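PDB 6RN5: CHAD domain protein, which probably binds polyphosphate as a phosin of the CHAD family, and carries copper ions on an all-helical fold. Local coordinates for residues R108-R111 and L112-L116; Q182-L185 and A186-A190. All coordinates share one frame; numbering follows the deposited sequence.

Contact 1. Residues R108-R111 and L112-L116; sequences RLER and LLNAL
Leu109 and Leu113 stand one turn apart on the alpha-helix 82-120 of the CHAD fold, and their branches meet through CD1 of Leu109 and CD1 of Leu113, 3.5 Å apart. The two chains slant across one another: CG of Leu109 is anti to its backbone N (chi1 176°), whereas that of Leu113 is anti to the carbonyl carbon, so the first leans forward along the helix and the second back to meet it. A looser apolar pair follows on the adjoining face, where Leu112 CD1 runs alongside Arg108 CG at 4.0 Å. Leu109 and Leu112 also face helix 170-198, and Leu112 and Ala115 rest on Leu347 of helix 338-366.

The backbone is joined by four i to i+4 hydrogen bonds, of which Leu113 N to Leu109 O, at 2.8 Å, is the shortest. Among the polar side chains, Arg111 reaches out of the turn, and its NH1 is hydrogen-bonded to Gln351 on helix 338-366. On the exposed side Glu110 and Asn114 are neighbours without a side-chain hydrogen bond; their carboxylate and amide planes are 41° apart, and the amide ND2 of Asn114 lies 3.5 Å from the aliphatic CG of Glu110.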
loop_
_atom_site.group_PDB
_atom_site.type_symbol
_atom_site.label_atom_id
_atom_site.label_comp_id
_atom_site.label_asym_id
_atom_site.label_seq_id
_atom_site.Cartn_x
_atom_site.Cartn_y
_atom_site.Cartn_z
ATOM N N ARG A 108 -3.652 3.935 -20.165
ATOM C CA ARG A 108 -2.805 3.162 -19.256
ATOM C C ARG A 108 -1.428 3.839 -19.029
ATOM O O ARG A 108 -0.937 3.909 -17.923
ATOM C CB ARG A 108 -2.672 1.762 -19.815
ATOM C CG ARG A 108 -1.936 0.802 -18.946
ATOM C CD ARG A 108 -2.130 -0.576 -19.518
ATOM N NE ARG A 108 -3.563 -0.829 -19.630
ATOM C CZ ARG A 108 -4.153 -1.503 -20.622
ATOM N NH1 ARG A 108 -3.452 -2.035 -21.614
ATOM N NH2 ARG A 108 -5.465 -1.662 -20.598
ATOM N N LEU A 109 -0.812 4.348 -20.074
ATOM C CA LEU A 109 0.477 5.005 -19.922
ATOM C C LEU A 109 0.343 6.197 -19.012
ATOM O O LEU A 109 1.100 6.370 -18.036
ATOM C CB LEU A 109 1.030 5.444 -21.282
ATOM C CG LEU A 109 2.342 6.248 -21.269
ATOM C CD1 LEU A 109 3.433 5.565 -20.441
ATOM C CD2 LEU A 109 2.856 6.497 -22.681
ATOM N N GLU A 110 -0.643 7.025 -19.317
ATOM C CA GLU A 110 -0.927 8.183 -18.476
ATOM C C GLU A 110 -1.167 7.844 -16.998
ATOM O O GLU A 110 -0.598 8.476 -16.094
ATOM C CB GLU A 110 -2.131 8.898 -19.024
ATOM C CG GLU A 110 -2.550 10.027 -18.122
ATOM C CD GLU A 110 -3.034 11.221 -18.893
ATOM O OE1 GLU A 110 -3.730 11.006 -19.928
ATOM O OE2 GLU A 110 -2.716 12.358 -18.439
ATOM N N ARG A 111 -2.008 6.850 -16.751
ATOM C CA ARG A 111 -2.289 6.418 -15.406
ATOM C C ARG A 111 -0.982 6.011 -14.738
ATOM O O ARG A 111 -0.711 6.383 -13.587
ATOM C CB ARG A 111 -3.281 5.238 -15.448
ATOM C CG ARG A 111 -3.343 4.395 -14.196
ATOM C CD ARG A 111 -4.395 3.283 -14.297
ATOM N NE ARG A 111 -5.717 3.816 -13.995
ATOM C CZ ARG A 111 -6.246 3.931 -12.782
ATOM N NH1 ARG A 111 -5.639 3.465 -11.687
ATOM N NH2 ARG A 111 -7.451 4.447 -12.685
ATOM N N LEU A 112 -0.140 5.265 -15.449
ATOM C CA LEU A 112 1.091 4.800 -14.830
ATOM C C LEU A 112 2.108 5.929 -14.602
ATOM O O LEU A 112 2.761 6.002 -13.542
ATOM C CB LEU A 112 1.698 3.658 -15.639
ATOM C CG LEU A 112 0.914 2.330 -15.581
ATOM C CD1 LEU A 112 1.307 1.361 -16.688
ATOM C CD2 LEU A 112 1.030 1.605 -14.254
ATOM N N LEU A 113 2.258 6.810 -15.574
ATOM C CA LEU A 113 3.157 7.975 -15.345
ATOM C C LEU A 113 2.694 8.878 -14.206
ATOM O O LEU A 113 3.501 9.255 -13.366
ATOM C CB LEU A 113 3.386 8.792 -16.613
ATOM C CG LEU A 113 4.088 7.947 -17.699
ATOM C CD1 LEU A 113 4.221 8.710 -19.018
ATOM C CD2 LEU A 113 5.481 7.469 -17.283
ATOM N N ASN A 114 1.405 9.160 -14.131
ATOM C CA ASN A 114 0.851 9.871 -12.975
ATOM C C ASN A 114 1.205 9.156 -11.669
ATOM O O ASN A 114 1.694 9.785 -10.759
ATOM C CB ASN A 114 -0.669 10.029 -13.085
ATOM C CG ASN A 114 -1.069 11.049 -14.127
ATOM O OD1 ASN A 114 -0.317 11.981 -14.431
ATOM N ND2 ASN A 114 -2.224 10.860 -14.704
ATOM N N ALA A 115 0.998 7.838 -11.608
ATOM C CA ALA A 115 1.209 7.122 -10.370
ATOM C C ALA A 115 2.670 7.168 -9.934
ATOM O O ALA A 115 2.948 7.368 -8.765
ATOM C CB ALA A 115 0.694 5.698 -10.478
ATOM N N LEU A 116 3.606 7.018 -10.868
ATOM C CA LEU A 116 5.043 7.114 -10.554
ATOM C C LEU A 116 5.515 8.486 -10.009
ATOM O O LEU A 116 6.433 8.565 -9.160
ATOM C CB LEU A 116 5.884 6.808 -11.800
ATOM C CG LEU A 116 6.066 5.346 -12.234
ATOM C CD1 LEU A 116 6.700 5.349 -13.611
ATOM C CD2 LEU A 116 6.901 4.523 -11.253
#

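Contact 2. Residues Q182-L185 and A186-A190; sequences QLTL and ARTRA
The carbonyl O of Thr184 receives the backbone N of Thr188 at 2.9 Å in a nearly straight bond, with an N-H...O angle of 174°. The hydroxyl OG1 of Thr188 comes to the same oxygen at 3.1 Å, although its proton has another acceptor within reach and this second bond is not settled. With OG1 anti to its own carbonyl carbon (chi1 -62°), the hydroxyl folds back over the preceding turn, an arrangement familiar for threonine within an alpha-helix. Thr184 does likewise one turn earlier, its OG1 bonding to the carbonyl O of Asp180.

Three further i to i+4 bonds continue the helix; the shortest joins Arg189 N to Leu185 O at 2.8 Å. The Arg187 N to Leu183 O bond is more bent, at 147°, and CB of Arg187 packs 3.3 Å from that same Leu183 O. Beyond CB, the chains of Arg187 and Arg189 run extended and away from the turn, Arg187 NE making a long, weak ion pair with Glu102.

Helix 170-198 presents Leu183 and Ala186 to Tyr105 of helix 82-120, while Leu185, Thr188 and Arg189 are exposed and NE2 of Gln182 is hydrogen-bonded to Thr333, beyond the end of helix 305-331.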
loop_
_atom_site.group_PDB
_atom_site.type_symbol
_atom_site.label_atom_id
_atom_site.label_comp_id
_atom_site.label_asym_id
_atom_site.label_seq_id
_atom_site.Cartn_x
_atom_site.Cartn_y
_atom_site.Cartn_z
ATOM N N GLN A 182 7.375 0.996 -24.111
ATOM C CA GLN A 182 6.565 -0.189 -24.338
ATOM C C GLN A 182 5.099 0.074 -24.712
ATOM O O GLN A 182 4.564 -0.493 -25.643
ATOM C CB GLN A 182 6.655 -1.108 -23.135
ATOM C CG GLN A 182 8.031 -1.788 -23.020
ATOM C CD GLN A 182 8.079 -2.781 -21.861
ATOM O OE1 GLN A 182 7.096 -2.916 -21.074
ATOM N NE2 GLN A 182 9.216 -3.484 -21.736
ATOM N N LEU A 183 4.466 0.945 -23.965
ATOM C CA LEU A 183 3.077 1.287 -24.215
ATOM C C LEU A 183 2.890 2.156 -25.443
ATOM O O LEU A 183 1.852 2.094 -26.082
ATOM C CB LEU A 183 2.475 1.914 -22.967
ATOM C CG LEU A 183 2.307 0.854 -21.846
ATOM C CD1 LEU A 183 2.059 1.506 -20.492
ATOM C CD2 LEU A 183 1.138 -0.091 -22.157
ATOM N N THR A 184 3.890 2.927 -25.808
ATOM C CA THR A 184 3.839 3.685 -27.043
ATOM C C THR A 184 3.916 2.795 -28.256
ATOM O O THR A 184 3.176 2.973 -29.214
ATOM C CB THR A 184 4.977 4.696 -27.123
ATOM O OG1 THR A 184 4.778 5.649 -26.084
ATOM C CG2 THR A 184 4.936 5.458 -28.468
ATOM N N LEU A 185 4.831 1.838 -28.230
ATOM C CA LEU A 185 4.841 0.823 -29.259
ATOM C C LEU A 185 3.504 0.131 -29.381
ATOM O O LEU A 185 3.028 -0.084 -30.507
ATOM C CB LEU A 185 5.959 -0.222 -29.041
ATOM C CG LEU A 185 7.358 0.358 -29.257
ATOM C CD1 LEU A 185 8.419 -0.612 -28.731
ATOM C CD2 LEU A 185 7.575 0.729 -30.723
ATOM N N ALA A 186 2.972 -0.316 -28.247
ATOM C CA ALA A 186 1.668 -1.012 -28.193
ATOM C C ALA A 186 0.561 -0.157 -28.842
ATOM O O ALA A 186 -0.246 -0.652 -29.618
ATOM C CB ALA A 186 1.282 -1.321 -26.762
ATOM N N ARG A 187 0.592 1.138 -28.540
ATOM C CA ARG A 187 -0.375 2.082 -29.025
ATOM C C ARG A 187 -0.277 2.214 -30.533
ATOM O O ARG A 187 -1.283 2.086 -31.227
ATOM C CB ARG A 187 -0.126 3.429 -28.361
ATOM C CG ARG A 187 -0.889 4.602 -28.951
ATOM C CD ARG A 187 -0.478 5.898 -28.279
ATOM N NE ARG A 187 -0.911 7.047 -29.055
ATOM C CZ ARG A 187 -0.835 8.320 -28.665
ATOM N NH1 ARG A 187 -0.342 8.641 -27.472
ATOM N NH2 ARG A 187 -1.263 9.291 -29.488
ATOM N N THR A 188 0.923 2.500 -31.023
ATOM C CA THR A 188 1.189 2.679 -32.452
ATOM C C THR A 188 0.825 1.425 -33.199
ATOM O O THR A 188 0.191 1.469 -34.273
ATOM C CB THR A 188 2.662 3.049 -32.666
ATOM O OG1 THR A 188 2.900 4.286 -32.010
ATOM C CG2 THR A 188 2.977 3.291 -34.099
ATOM N N ARG A 189 1.165 0.285 -32.620
ATOM C CA ARG A 189 0.753 -0.977 -33.241
ATOM C C ARG A 189 -0.788 -1.133 -33.318
ATOM O O ARG A 189 -1.338 -1.541 -34.362
ATOM C CB ARG A 189 1.411 -2.170 -32.562
ATOM C CG ARG A 189 0.873 -3.494 -33.024
ATOM C CD ARG A 189 1.798 -4.573 -32.530
ATOM N NE ARG A 189 1.291 -5.879 -32.870
ATOM C CZ ARG A 189 1.926 -7.012 -32.605
ATOM N NH1 ARG A 189 3.101 -7.012 -31.956
ATOM N NH2 ARG A 189 1.389 -8.156 -32.968
ATOM N N ALA A 190 -1.462 -0.816 -32.212
ATOM C CA ALA A 190 -2.915 -0.815 -32.121
ATOM C C ALA A 190 -3.530 0.147 -33.107
ATOM O O ALA A 190 -4.556 -0.160 -33.714
ATOM C CB ALA A 190 -3.334 -0.393 -30.741
#

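Contacts 1 and 2 are stretches of about two and a half turns on helices 82-120 and 170-198, which succeed each other in the chain and pack together with the contact centres about 15 Å apart. Leu183 of contact 2 makes most of the junction: its CD1 lies 3.9 Å from Leu112 CD1, and its CD2 reaches Arg108 CD at 4.2 Å. Beside it, Leu109 CD2 approaches Thr184 OG1 at 4.0 Å. Contact 1 is the one near the metal: the Leu112 side chain is about 11 Å from a bound copper ion and about 8 Å from the side chain of His348, a copper ligand. Contact 2 lies away from the known sites.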